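Local coordinates for protein glycoside Hydrolase (Bacteroides uniformis, PDB 5T9X) that probably hydrolyses glycosidic bonds in agarose, acting as a family 16 glycoside hydrolase in an intestinal Bacteroides, at residues 53-58 with 331-336; 65-70 with 337-342; 102-107 with 131-136; 124-129 with 145-150. All coordinates share one frame; numbering follows the deposited sequence.

Contact 1: 53-58 with 331-336. With NA (sodium ion), chain D.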
loop_
_atom_site.group_PDB
_atom_site.type_symbol
_atom_site.label_atom_id
_atom_site.label_comp_id
_atom_site.label_asym_id
_atom_site.label_seq_id
_atom_site.Cartn_x
_atom_site.Cartn_y
_atom_site.Cartn_z
ATOM N N ASP A 53 -7.446 -6.603 18.724
ATOM C CA ASP A 53 -8.314 -5.955 19.691
ATOM C C ASP A 53 -7.537 -5.287 20.829
ATOM O O ASP A 53 -8.063 -4.408 21.481
ATOM C CB ASP A 53 -9.376 -6.935 20.215
ATOM C CG ASP A 53 -10.527 -7.156 19.222
ATOM O OD1 ASP A 53 -10.830 -6.238 18.415
ATOM O OD2 ASP A 53 -11.151 -8.248 19.268
ATOM N N LYS A 54 -6.275 -5.629 21.030
ATOM C CA LYS A 54 -5.451 -4.778 21.883
ATOM C C LYS A 54 -5.354 -3.320 21.448
ATOM O O LYS A 54 -4.945 -2.472 22.256
ATOM C CB LYS A 54 -4.050 -5.333 22.083
ATOM C CG LYS A 54 -3.190 -5.511 20.850
ATOM C CD LYS A 54 -1.708 -5.624 21.252
ATOM C CE LYS A 54 -0.975 -6.723 20.496
ATOM N NZ LYS A 54 0.368 -6.987 21.103
ATOM N N PHE A 55 -5.690 -3.026 20.193
ATOM C CA PHE A 55 -5.672 -1.659 19.676
ATOM C C PHE A 55 -7.072 -1.206 19.329
ATOM O O PHE A 55 -7.722 -1.826 18.513
ATOM C CB PHE A 55 -4.862 -1.576 18.398
ATOM C CG PHE A 55 -3.423 -2.027 18.503
ATOM C CD1 PHE A 55 -2.498 -1.279 19.184
ATOM C CD2 PHE A 55 -2.982 -3.142 17.802
ATOM C CE1 PHE A 55 -1.162 -1.660 19.201
ATOM C CE2 PHE A 55 -1.655 -3.538 17.839
ATOM C CZ PHE A 55 -0.737 -2.785 18.524
ATOM N N PRO A 56 -7.541 -0.103 19.908
ATOM C CA PRO A 56 -8.872 0.368 19.493
ATOM C C PRO A 56 -8.856 1.075 18.145
ATOM O O PRO A 56 -7.804 1.475 17.646
ATOM C CB PRO A 56 -9.233 1.373 20.572
ATOM C CG PRO A 56 -7.912 1.976 20.944
ATOM C CD PRO A 56 -6.869 0.874 20.787
ATOM N N VAL A 57 -10.047 1.206 17.572
ATOM C CA VAL A 57 -10.263 1.974 16.379
ATOM C C VAL A 57 -10.009 3.424 16.808
ATOM O O VAL A 57 -10.600 3.894 17.757
ATOM C CB VAL A 57 -11.656 1.753 15.791
ATOM C CG1 VAL A 57 -11.830 2.589 14.534
ATOM C CG2 VAL A 57 -11.847 0.283 15.432
ATOM N N PRO A 58 -9.077 4.118 16.139
ATOM C CA PRO A 58 -8.588 5.365 16.730
ATOM C C PRO A 58 -9.493 6.578 16.538
ATOM O O PRO A 58 -9.092 7.656 16.866
ATOM C CB PRO A 58 -7.248 5.575 16.022
ATOM C CG PRO A 58 -7.376 4.855 14.707
ATOM C CD PRO A 58 -8.366 3.757 14.892
ATOM N N VAL A 331 2.822 -8.365 6.365
ATOM C CA VAL A 331 1.621 -7.784 6.912
ATOM C C VAL A 331 1.013 -8.815 7.825
ATOM O O VAL A 331 0.616 -9.907 7.391
ATOM C CB VAL A 331 0.629 -7.381 5.825
ATOM C CG1 VAL A 331 -0.699 -6.953 6.447
ATOM C CG2 VAL A 331 1.214 -6.247 4.993
ATOM N N ASP A 332 0.939 -8.437 9.094
ATOM C CA ASP A 332 0.504 -9.306 10.180
ATOM C C ASP A 332 -0.995 -9.381 10.148
ATOM O O ASP A 332 -1.576 -10.436 10.365
ATOM C CB ASP A 332 0.989 -8.702 11.507
ATOM C CG ASP A 332 0.702 -9.570 12.733
ATOM O OD1 ASP A 332 0.152 -10.709 12.638
ATOM O OD2 ASP A 332 1.019 -9.054 13.828
ATOM N N TRP A 333 -1.621 -8.242 9.927
ATOM C CA TRP A 333 -3.048 -8.204 9.707
ATOM C C TRP A 333 -3.500 -6.941 8.997
ATOM O O TRP A 333 -2.780 -5.904 8.946
ATOM C CB TRP A 333 -3.818 -8.341 11.033
ATOM C CG TRP A 333 -3.421 -7.480 12.208
ATOM C CD1 TRP A 333 -2.754 -7.900 13.288
ATOM C CD2 TRP A 333 -3.744 -6.099 12.453
ATOM N NE1 TRP A 333 -2.605 -6.886 14.196
ATOM C CE2 TRP A 333 -3.207 -5.766 13.705
ATOM C CE3 TRP A 333 -4.420 -5.110 11.731
ATOM C CZ2 TRP A 333 -3.320 -4.502 14.256
ATOM C CZ3 TRP A 333 -4.536 -3.847 12.278
ATOM C CH2 TRP A 333 -3.988 -3.553 13.530
ATOM N N ILE A 334 -4.730 -7.034 8.503
ATOM C CA ILE A 334 -5.422 -5.908 7.910
ATOM C C ILE A 334 -6.887 -5.980 8.317
ATOM O O ILE A 334 -7.535 -7.007 8.124
ATOM C CB ILE A 334 -5.220 -5.855 6.378
ATOM C CG1 ILE A 334 -5.830 -4.589 5.811
ATOM C CG2 ILE A 334 -5.808 -7.073 5.665
ATOM C CD1 ILE A 334 -5.427 -4.373 4.364
ATOM N N ARG A 335 -7.387 -4.887 8.898
ATOM C CA ARG A 335 -8.735 -4.836 9.443
ATOM C C ARG A 335 -9.508 -3.668 8.880
ATOM O O ARG A 335 -8.926 -2.646 8.579
ATOM C CB ARG A 335 -8.676 -4.778 10.968
ATOM C CG ARG A 335 -8.156 -3.494 11.563
ATOM C CD ARG A 335 -8.102 -3.629 13.064
ATOM N NE ARG A 335 -7.536 -2.448 13.705
ATOM C CZ ARG A 335 -7.697 -2.109 14.985
ATOM N NH1 ARG A 335 -8.478 -2.827 15.795
ATOM N NH2 ARG A 335 -7.083 -1.022 15.474
ATOM N N ILE A 336 -10.828 -3.836 8.777
ATOM C CA ILE A 336 -11.730 -2.943 8.051
ATOM C C ILE A 336 -13.006 -2.809 8.859
ATOM O O ILE A 336 -13.608 -3.822 9.212
ATOM C CB ILE A 336 -12.092 -3.555 6.693
ATOM C CG1 ILE A 336 -10.832 -3.944 5.924
ATOM C CG2 ILE A 336 -12.909 -2.604 5.845
ATOM C CD1 ILE A 336 -11.128 -4.534 4.573
HETATM NA NA NA D . -1.326 -12.188 11.982
#
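R335 turns CG between its own backbone N and carbonyl carbon (chi1 70°) and then runs straight from CG to NE, carrying its guanidinium to the loop 53-58; F55 there has CG anti to its carbonyl carbon, which swings its ring toward W333. The carbonyl oxygen F55 O is gripped by both end nitrogens, R335 NH1 at 3.0 Å and R335 NH2 at 3.2 Å. It lies at the guanidinium edge, near the plane; NH1 is only tilted from the carbonyl plane, whereas NH2 stands well above it on the same face. P56 O takes a weak third bond from R335 NH2 at 3.4 Å. F55 crosses W333 at a slant, F55 CD2 lying 3.8 Å from W333 CZ2 at the indole edge, and W333 also stacks on Y167. D332 and W333 both face Y167 in a classic beta bulge, and D332 holds the sodium, which E51, D75, N77 and G118 also bind, through its O and OD1. Cutting R335 back to an alanine is likely to leave F55 O without both donors and E165 without its salt-bridge partner. The cation thus ties an irregular loop to the strand through neutral carbonyls, while the salt bridge from R335 NH2 to E165 probably offsets its charge.

Contact 2: 65-70 with 337-342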
loop_
_atom_site.group_PDB
_atom_site.type_symbol
_atom_site.label_atom_id
_atom_site.label_comp_id
_atom_site.label_asym_id
_atom_site.label_seq_id
_atom_site.Cartn_x
_atom_site.Cartn_y
_atom_site.Cartn_z
ATOM N N MET A 65 -23.520 5.805 16.641
ATOM C CA MET A 65 -23.032 4.749 15.756
ATOM C C MET A 65 -21.978 3.918 16.473
ATOM O O MET A 65 -21.424 4.342 17.472
ATOM C CB MET A 65 -22.431 5.338 14.472
ATOM C CG MET A 65 -23.280 6.389 13.768
ATOM S SD MET A 65 -24.681 5.725 12.871
ATOM C CE MET A 65 -23.951 4.962 11.413
ATOM N N LYS A 66 -21.716 2.733 15.944
ATOM C CA LYS A 66 -20.585 1.923 16.358
ATOM C C LYS A 66 -19.858 1.351 15.116
ATOM O O LYS A 66 -20.381 1.375 14.022
ATOM C CB LYS A 66 -21.064 0.795 17.286
ATOM C CG LYS A 66 -21.784 -0.305 16.551
ATOM C CD LYS A 66 -22.487 -1.311 17.425
ATOM C CE LYS A 66 -23.219 -2.282 16.513
ATOM N NZ LYS A 66 -24.006 -3.276 17.274
ATOM N N TRP A 67 -18.662 0.819 15.322
ATOM C CA TRP A 67 -17.862 0.216 14.271
ATOM C C TRP A 67 -18.243 -1.233 14.109
ATOM O O TRP A 67 -18.413 -1.892 15.085
ATOM C CB TRP A 67 -16.382 0.293 14.629
ATOM C CG TRP A 67 -15.863 1.667 14.581
ATOM C CD1 TRP A 67 -15.474 2.439 15.632
ATOM C CD2 TRP A 67 -15.674 2.448 13.411
ATOM N NE1 TRP A 67 -15.054 3.668 15.187
ATOM C CE2 TRP A 67 -15.175 3.703 13.824
ATOM C CE3 TRP A 67 -15.902 2.218 12.047
ATOM C CZ2 TRP A 67 -14.889 4.725 12.924
ATOM C CZ3 TRP A 67 -15.594 3.223 11.145
ATOM C CH2 TRP A 67 -15.087 4.464 11.588
ATOM N N GLU A 68 -18.340 -1.722 12.877
ATOM C CA GLU A 68 -18.614 -3.105 12.602
ATOM C C GLU A 68 -17.488 -3.677 11.724
ATOM O O GLU A 68 -17.226 -3.207 10.620
ATOM C CB GLU A 68 -19.968 -3.224 11.915
ATOM C CG GLU A 68 -20.310 -4.592 11.353
ATOM C CD GLU A 68 -21.615 -4.563 10.569
ATOM O OE1 GLU A 68 -22.701 -4.582 11.230
ATOM O OE2 GLU A 68 -21.563 -4.507 9.295
ATOM N N LEU A 69 -16.850 -4.724 12.228
ATOM C CA LEU A 69 -15.795 -5.393 11.511
ATOM C C LEU A 69 -16.363 -6.014 10.240
ATOM O O LEU A 69 -17.429 -6.597 10.276
ATOM C CB LEU A 69 -15.199 -6.471 12.396
ATOM C CG LEU A 69 -13.997 -7.198 11.822
ATOM C CD1 LEU A 69 -12.767 -6.287 11.767
ATOM C CD2 LEU A 69 -13.744 -8.433 12.663
ATOM N N GLN A 70 -15.647 -5.881 9.130
ATOM C CA GLN A 70 -16.088 -6.400 7.851
ATOM C C GLN A 70 -15.368 -7.698 7.601
ATOM O O GLN A 70 -14.237 -7.857 8.037
ATOM C CB GLN A 70 -15.761 -5.393 6.743
ATOM C CG GLN A 70 -16.381 -4.019 6.929
ATOM C CD GLN A 70 -17.903 -4.063 6.883
ATOM O OE1 GLN A 70 -18.489 -4.265 5.832
ATOM N NE2 GLN A 70 -18.538 -3.869 8.017
ATOM N N TYR A 337 -13.421 -1.574 9.153
ATOM C CA TYR A 337 -14.630 -1.290 9.919
ATOM C C TYR A 337 -15.458 -0.262 9.176
ATOM O O TYR A 337 -14.912 0.664 8.549
ATOM C CB TYR A 337 -14.335 -0.708 11.319
ATOM C CG TYR A 337 -13.507 -1.581 12.249
ATOM C CD1 TYR A 337 -14.111 -2.406 13.221
ATOM C CD2 TYR A 337 -12.109 -1.579 12.176
ATOM C CE1 TYR A 337 -13.346 -3.205 14.077
ATOM C CE2 TYR A 337 -11.353 -2.371 13.012
ATOM C CZ TYR A 337 -11.976 -3.173 13.953
ATOM O OH TYR A 337 -11.208 -3.940 14.758
ATOM N N LYS A 338 -16.778 -0.417 9.274
ATOM C CA LYS A 338 -17.722 0.578 8.807
ATOM C C LYS A 338 -18.605 0.975 9.967
ATOM O O LYS A 338 -18.911 0.151 10.826
ATOM C CB LYS A 338 -18.602 0.024 7.702
ATOM C CG LYS A 338 -17.850 -0.486 6.480
ATOM C CD LYS A 338 -18.880 -0.899 5.426
ATOM C CE LYS A 338 -18.839 -0.041 4.173
ATOM N NZ LYS A 338 -19.025 1.423 4.257
ATOM N N PRO A 339 -19.033 2.235 9.989
ATOM C CA PRO A 339 -20.013 2.690 10.961
ATOM C C PRO A 339 -21.429 2.143 10.713
ATOM O O PRO A 339 -21.874 2.099 9.589
ATOM C CB PRO A 339 -19.977 4.210 10.813
ATOM C CG PRO A 339 -19.395 4.495 9.496
ATOM C CD PRO A 339 -18.739 3.252 8.976
ATOM N N VAL A 340 -22.090 1.682 11.765
ATOM C CA VAL A 340 -23.491 1.220 11.726
ATOM C C VAL A 340 -24.224 1.742 12.962
ATOM O O VAL A 340 -23.578 2.178 13.941
ATOM C CB VAL A 340 -23.603 -0.317 11.676
ATOM C CG1 VAL A 340 -23.004 -0.851 10.380
ATOM C CG2 VAL A 340 -22.920 -0.974 12.863
ATOM N N GLU A 341 -25.558 1.700 12.903
ATOM C CA GLU A 341 -26.431 2.124 14.014
ATOM C C GLU A 341 -26.107 1.368 15.293
ATOM O O GLU A 341 -25.974 0.146 15.252
ATOM C CB GLU A 341 -27.902 1.854 13.691
ATOM C CG GLU A 341 -28.651 2.963 12.960
ATOM C CD GLU A 341 -30.171 2.710 12.934
ATOM O OE1 GLU A 341 -30.937 3.403 13.664
ATOM O OE2 GLU A 341 -30.605 1.797 12.193
ATOM N N ASP A 342 -25.987 2.080 16.414
ATOM C CA ASP A 342 -25.866 1.409 17.714
ATOM C C ASP A 342 -27.227 0.809 18.157
ATOM O O ASP A 342 -28.061 1.491 18.744
ATOM C CB ASP A 342 -25.266 2.351 18.790
ATOM C CG ASP A 342 -24.518 1.584 19.915
ATOM O OD1 ASP A 342 -24.935 0.453 20.274
ATOM O OD2 ASP A 342 -23.506 2.113 20.445
#
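K66 and E68 form hydrogen-bonded pairs with V340 and K338, as strand 65-69 runs antiparallel to strand 337-341 with axes 4.4 Å apart at closest approach and directions 140° apart. K66 N reaches V340 O at 2.8 Å, and V340 N returns to K66 O at the same length, both bonds nearly straight. P339 suits its place because it faces W67 in a non-hydrogen-bonded pair, where the missing N-H costs no bond to this partner. On the face shared by W67, L69, Y337 and P339, the indole sets CE3 3.4 Å from Y337 CB and CZ3 3.8 Å from P339 CD. L69 sends CG away from its backbone N (chi1 -175°), and CD1 comes to lie over one face of the Y337 ring, 4.1 Å from the ring centroid and offset toward the rim, a CH-pi contact. W67 NE1 is bonded to V59 O, and its ring meets Y257 edge-to-face. On the face of K66, E68, K338 and V340, E68 CB lies 3.8 Å from V340 CG2; Q70, just past the strand, sets OE1 3.4 Å from K338 CD. Q70 bends back on itself so that NE2 bonds E68 O at 3.0 Å; this oxygen also accepts K338 N, from the opposite face of its carbonyl plane. K338 NZ bonds P161 O and V159 O. Pairing the first strand of the domain with the last in an antiparallel sheet is consistent with the beta-jelly-roll sandwich of glycoside hydrolase family 16.

Contact 3: 102-107 with 131-136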
loop_
_atom_site.group_PDB
_atom_site.type_symbol
_atom_site.label_atom_id
_atom_site.label_comp_id
_atom_site.label_asym_id
_atom_site.label_seq_id
_atom_site.Cartn_x
_atom_site.Cartn_y
_atom_site.Cartn_z
ATOM N N GLY A 102 2.888 -4.939 -13.784
ATOM C CA GLY A 102 3.341 -3.886 -12.883
ATOM C C GLY A 102 4.300 -2.905 -13.521
ATOM O O GLY A 102 4.734 -3.132 -14.643
ATOM N N PRO A 103 4.611 -1.795 -12.812
ATOM C CA PRO A 103 5.462 -0.719 -13.344
ATOM C C PRO A 103 6.922 -1.183 -13.542
ATOM O O PRO A 103 7.563 -1.636 -12.598
ATOM C CB PRO A 103 5.383 0.352 -12.261
ATOM C CG PRO A 103 5.116 -0.391 -10.982
ATOM C CD PRO A 103 4.419 -1.669 -11.342
ATOM N N ALA A 104 7.448 -1.045 -14.748
ATOM C CA ALA A 104 8.735 -1.629 -15.087
ATOM C C ALA A 104 9.869 -1.042 -14.215
ATOM O O ALA A 104 9.908 0.161 -14.017
ATOM C CB ALA A 104 9.009 -1.418 -16.570
ATOM N N PRO A 105 10.787 -1.856 -13.703
ATOM C CA PRO A 105 11.009 -3.239 -14.095
ATOM C C PRO A 105 10.367 -4.307 -13.197
ATOM O O PRO A 105 10.800 -5.462 -13.219
ATOM C CB PRO A 105 12.535 -3.351 -14.020
ATOM C CG PRO A 105 12.890 -2.503 -12.865
ATOM C CD PRO A 105 11.931 -1.331 -12.934
ATOM N N THR A 106 9.327 -3.935 -12.453
ATOM C CA THR A 106 8.519 -4.874 -11.686
ATOM C C THR A 106 7.862 -5.903 -12.573
ATOM O O THR A 106 7.356 -5.577 -13.634
ATOM C CB THR A 106 7.402 -4.115 -10.943
ATOM O OG1 THR A 106 8.003 -3.050 -10.186
ATOM C CG2 THR A 106 6.575 -5.036 -10.041
ATOM N N ILE A 107 7.880 -7.147 -12.140
ATOM C CA ILE A 107 7.139 -8.225 -12.803
ATOM C C ILE A 107 6.518 -9.068 -11.682
ATOM O O ILE A 107 7.199 -9.879 -11.064
ATOM C CB ILE A 107 8.053 -9.121 -13.673
ATOM C CG1 ILE A 107 8.797 -8.301 -14.733
ATOM C CG2 ILE A 107 7.245 -10.240 -14.339
ATOM C CD1 ILE A 107 9.914 -9.103 -15.390
ATOM N N LYS A 131 14.118 -11.799 -17.921
ATOM C CA LYS A 131 14.031 -10.960 -19.106
ATOM C C LYS A 131 14.435 -9.506 -18.874
ATOM O O LYS A 131 14.503 -9.027 -17.753
ATOM C CB LYS A 131 12.630 -11.026 -19.715
ATOM C CG LYS A 131 11.517 -10.353 -18.931
ATOM C CD LYS A 131 10.143 -10.800 -19.449
ATOM C CE LYS A 131 9.121 -9.670 -19.286
ATOM N NZ LYS A 131 7.687 -10.041 -19.475
ATOM N N ILE A 132 14.708 -8.819 -19.968
ATOM C CA ILE A 132 15.072 -7.422 -19.948
ATOM C C ILE A 132 13.795 -6.666 -20.262
ATOM O O ILE A 132 13.000 -7.098 -21.112
ATOM C CB ILE A 132 16.170 -7.116 -21.005
ATOM C CG1 ILE A 132 17.356 -8.078 -20.841
ATOM C CG2 ILE A 132 16.688 -5.680 -20.906
ATOM C CD1 ILE A 132 18.433 -7.916 -21.904
ATOM N N VAL A 133 13.586 -5.553 -19.559
ATOM C CA VAL A 133 12.442 -4.667 -19.825
ATOM C C VAL A 133 12.930 -3.253 -20.053
ATOM O O VAL A 133 13.959 -2.859 -19.508
ATOM C CB VAL A 133 11.394 -4.684 -18.693
ATOM C CG1 VAL A 133 10.945 -6.105 -18.414
ATOM C CG2 VAL A 133 11.953 -4.082 -17.424
ATOM N N LYS A 134 12.194 -2.509 -20.870
ATOM C CA LYS A 134 12.487 -1.115 -21.132
ATOM C C LYS A 134 11.772 -0.288 -20.080
ATOM O O LYS A 134 10.571 -0.395 -19.918
ATOM C CB LYS A 134 11.998 -0.746 -22.538
ATOM C CG LYS A 134 12.367 0.639 -23.040
ATOM C CD LYS A 134 11.410 1.063 -24.150
ATOM C CE LYS A 134 12.035 2.020 -25.150
ATOM N NZ LYS A 134 13.238 1.407 -25.810
ATOM N N VAL A 135 12.520 0.549 -19.378
ATOM C CA VAL A 135 11.992 1.377 -18.304
ATOM C C VAL A 135 11.991 2.832 -18.740
ATOM O O VAL A 135 12.966 3.302 -19.301
ATOM C CB VAL A 135 12.846 1.228 -17.025
ATOM C CG1 VAL A 135 12.331 2.129 -15.913
ATOM C CG2 VAL A 135 12.855 -0.216 -16.562
ATOM N N THR A 136 10.913 3.541 -18.430
ATOM C CA THR A 136 10.741 4.934 -18.841
ATOM C C THR A 136 10.214 5.826 -17.696
ATOM O O THR A 136 9.317 5.440 -16.954
ATOM C CB THR A 136 9.799 4.984 -20.053
ATOM O OG1 THR A 136 10.511 4.490 -21.199
ATOM C CG2 THR A 136 9.271 6.421 -20.327
#
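P105 and V133 meet most closely, with P105 CB 3.5 Å from V133 CG2. The valine has CG1 anti to its carbonyl carbon, which leaves CG2 between the backbone N and that carbon and aimed at the proline. V135 adopts a different rotamer (chi1 178°): CG1 lies anti to the backbone N and touches A104 O at 3.7 Å, while CG2 covers P105 CD at 3.9 Å. A104 is short enough for its CB to settle 3.8 Å from K134 O and also touch V135 CG2. The peptide before P105 is cis, and T106 N bonds P103 O at 2.9 Å, so residues 103-106 make a type VI turn that presents the rigid proline ring to the valines. Farther along, I107 holds CG1 anti to its carbonyl carbon and extends CD1, which lies 4.0 Å from K131 CE; K131 CG and CE both approach it, the chain bending at chi3 between them. Valine suits position 135 because its two methyls reach different partners, whereas I107 supplies reach with CD1. Both segments hydrogen-bond to strand 140-154, which runs parallel to strand 106-108 and antiparallel to strand 132-137, and helix 307-310 borders the seam, A310 meeting P105 and S307 meeting V135.

Contact 4: 124-129 with 145-150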
loop_
_atom_site.group_PDB
_atom_site.type_symbol
_atom_site.label_atom_id
_atom_site.label_comp_id
_atom_site.label_asym_id
_atom_site.label_seq_id
_atom_site.Cartn_x
_atom_site.Cartn_y
_atom_site.Cartn_z
ATOM N N THR A 124 10.841 -10.773 -2.899
ATOM C CA THR A 124 11.468 -10.237 -4.086
ATOM C C THR A 124 12.687 -11.073 -4.490
ATOM O O THR A 124 13.511 -11.389 -3.662
ATOM C CB THR A 124 11.897 -8.807 -3.812
ATOM O OG1 THR A 124 10.740 -8.079 -3.423
ATOM C CG2 THR A 124 12.492 -8.157 -5.033
ATOM N N SER A 125 12.793 -11.412 -5.765
ATOM C CA SER A 125 13.932 -12.143 -6.278
ATOM C C SER A 125 14.226 -11.660 -7.668
ATOM O O SER A 125 13.469 -10.884 -8.225
ATOM C CB SER A 125 13.655 -13.647 -6.287
ATOM O OG SER A 125 12.771 -14.020 -7.329
ATOM N N ARG A 126 15.328 -12.141 -8.219
ATOM C CA ARG A 126 15.687 -11.900 -9.604
ATOM C C ARG A 126 16.491 -13.096 -10.102
ATOM O O ARG A 126 17.666 -13.227 -9.771
ATOM C CB ARG A 126 16.491 -10.592 -9.741
ATOM C CG ARG A 126 16.847 -10.261 -11.178
ATOM C CD ARG A 126 17.642 -8.986 -11.320
ATOM N NE ARG A 126 16.910 -7.807 -10.864
ATOM C CZ ARG A 126 17.371 -6.877 -10.021
ATOM N NH1 ARG A 126 18.598 -6.927 -9.531
ATOM N NH2 ARG A 126 16.591 -5.856 -9.661
ATOM N N PRO A 127 15.875 -13.970 -10.905
ATOM C CA PRO A 127 16.618 -15.084 -11.505
ATOM C C PRO A 127 17.812 -14.658 -12.389
ATOM O O PRO A 127 17.922 -13.488 -12.773
ATOM C CB PRO A 127 15.571 -15.772 -12.381
ATOM C CG PRO A 127 14.263 -15.295 -11.896
ATOM C CD PRO A 127 14.487 -13.921 -11.385
ATOM N N ASP A 128 18.692 -15.605 -12.709
ATOM C CA ASP A 128 19.815 -15.335 -13.630
ATOM C C ASP A 128 19.287 -15.072 -15.037
ATOM O O ASP A 128 19.730 -14.165 -15.728
ATOM C CB ASP A 128 20.784 -16.529 -13.690
ATOM C CG ASP A 128 21.490 -16.790 -12.372
ATOM O OD1 ASP A 128 21.854 -15.809 -11.682
ATOM O OD2 ASP A 128 21.691 -17.983 -12.036
ATOM N N ASP A 129 18.317 -15.891 -15.425
ATOM C CA ASP A 129 17.692 -15.836 -16.740
ATOM C C ASP A 129 16.555 -14.789 -16.894
ATOM O O ASP A 129 15.823 -14.838 -17.875
ATOM C CB ASP A 129 17.163 -17.249 -17.098
ATOM C CG ASP A 129 16.216 -17.821 -16.027
ATOM O OD1 ASP A 129 16.648 -17.930 -14.851
ATOM O OD2 ASP A 129 15.057 -18.166 -16.351
ATOM N N PRO A 145 17.328 -5.430 -16.119
ATOM C CA PRO A 145 16.751 -6.723 -15.779
ATOM C C PRO A 145 15.496 -6.544 -14.934
ATOM O O PRO A 145 15.439 -5.663 -14.069
ATOM C CB PRO A 145 17.850 -7.414 -14.966
ATOM C CG PRO A 145 19.093 -6.611 -15.190
ATOM C CD PRO A 145 18.619 -5.214 -15.443
ATOM N N GLY A 146 14.498 -7.378 -15.207
ATOM C CA GLY A 146 13.275 -7.423 -14.431
ATOM C C GLY A 146 13.497 -7.779 -12.975
ATOM O O GLY A 146 14.515 -8.365 -12.620
ATOM N N THR A 147 12.538 -7.401 -12.138
ATOM C CA THR A 147 12.565 -7.714 -10.731
ATOM C C THR A 147 11.263 -8.421 -10.387
ATOM O O THR A 147 10.210 -7.845 -10.541
ATOM C CB THR A 147 12.719 -6.432 -9.933
ATOM O OG1 THR A 147 13.838 -5.691 -10.458
ATOM C CG2 THR A 147 12.945 -6.748 -8.486
ATOM N N TYR A 148 11.335 -9.679 -9.975
ATOM C CA TYR A 148 10.146 -10.442 -9.635
ATOM C C TYR A 148 9.722 -10.079 -8.220
ATOM O O TYR A 148 10.563 -9.971 -7.323
ATOM C CB TYR A 148 10.409 -11.943 -9.659
ATOM C CG TYR A 148 10.550 -12.622 -10.986
ATOM C CD1 TYR A 148 10.550 -11.918 -12.197
ATOM C CD2 TYR A 148 10.742 -14.011 -11.028
ATOM C CE1 TYR A 148 10.688 -12.588 -13.413
ATOM C CE2 TYR A 148 10.880 -14.687 -12.234
ATOM C CZ TYR A 148 10.850 -13.971 -13.422
ATOM O OH TYR A 148 10.977 -14.644 -14.604
ATOM N N THR A 149 8.422 -9.895 -8.024
ATOM C CA THR A 149 7.883 -9.679 -6.701
ATOM C C THR A 149 6.421 -10.076 -6.700
ATOM O O THR A 149 5.995 -10.844 -7.573
ATOM C CB THR A 149 8.140 -8.238 -6.227
ATOM O OG1 THR A 149 7.855 -8.138 -4.833
ATOM C CG2 THR A 149 7.296 -7.233 -7.001
ATOM N N GLY A 150 5.649 -9.609 -5.733
ATOM C CA GLY A 150 4.250 -10.034 -5.614
ATOM C C GLY A 150 3.216 -8.939 -5.443
ATOM O O GLY A 150 3.539 -7.840 -5.047
#
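S125 and Y148 form a single antiparallel beta bridge, a hydrogen-bonded pair that attaches the loop 124-129 to strand 140-154. Its two bonds are S125 N to Y148 O at 3.1 Å and Y148 N to S125 O at 3.0 Å, the second more bent. R126 adds two side-chain bonds. CG sits anti to the backbone N and the chain then kinks at chi3 (-62°), which turns the guanidinium so that its edge meets G146 O and T147 OG1, both in its plane. R126 NE bonds G146 O at 3.0 Å from above the carbonyl plane, and R126 NH2 bonds T147 OG1 at 2.9 Å in an almost straight line (172°). A lysine in place of R126, with one terminal nitrogen and no NE, is likely to leave G146 O or T147 OG1 without its donor. Beside the arginine the T124 and T147 methyls touch, CG2 to CG2, at 3.8 Å. In the next shell, NH1 of R126 reaches P316 O, and T147 OG1 is also bonded to D305 OD2, which probably helps to orient the hydroxyl that receives R126 NH2. H112 NE2 bonds S125 OG, and E123 O bonds T149 OG1. On the opposite side of the bridge from R126, the P127 ring crosses the Y148 ring at about a right angle in a CH-pi contact: P127 CD lies 3.9 Å from the Y148 ring centroid, over one face and offset toward the rim.

In the fold
From the N terminus, the loop holding 53-58 and then strand 65-69 come first, and each waits for the end of the chain: contact 1 closes a loop of 272 residues at 331-336, and contact 2 closes its own at 337-342. The two cross, share strand 329-341 and touch directly, as in the probable hydrogen bond from Q70 N to I336 O. Nested inside both are two short loops. Contact 3 joins 102-107 to 131-136; contact 4 starts within it at 124-129 and crosses it to reach 145-150. These meet around strand 140-154 in the other sheet, across the chain's centre, with centres of contacts 1 and 3 about 34 Å apart.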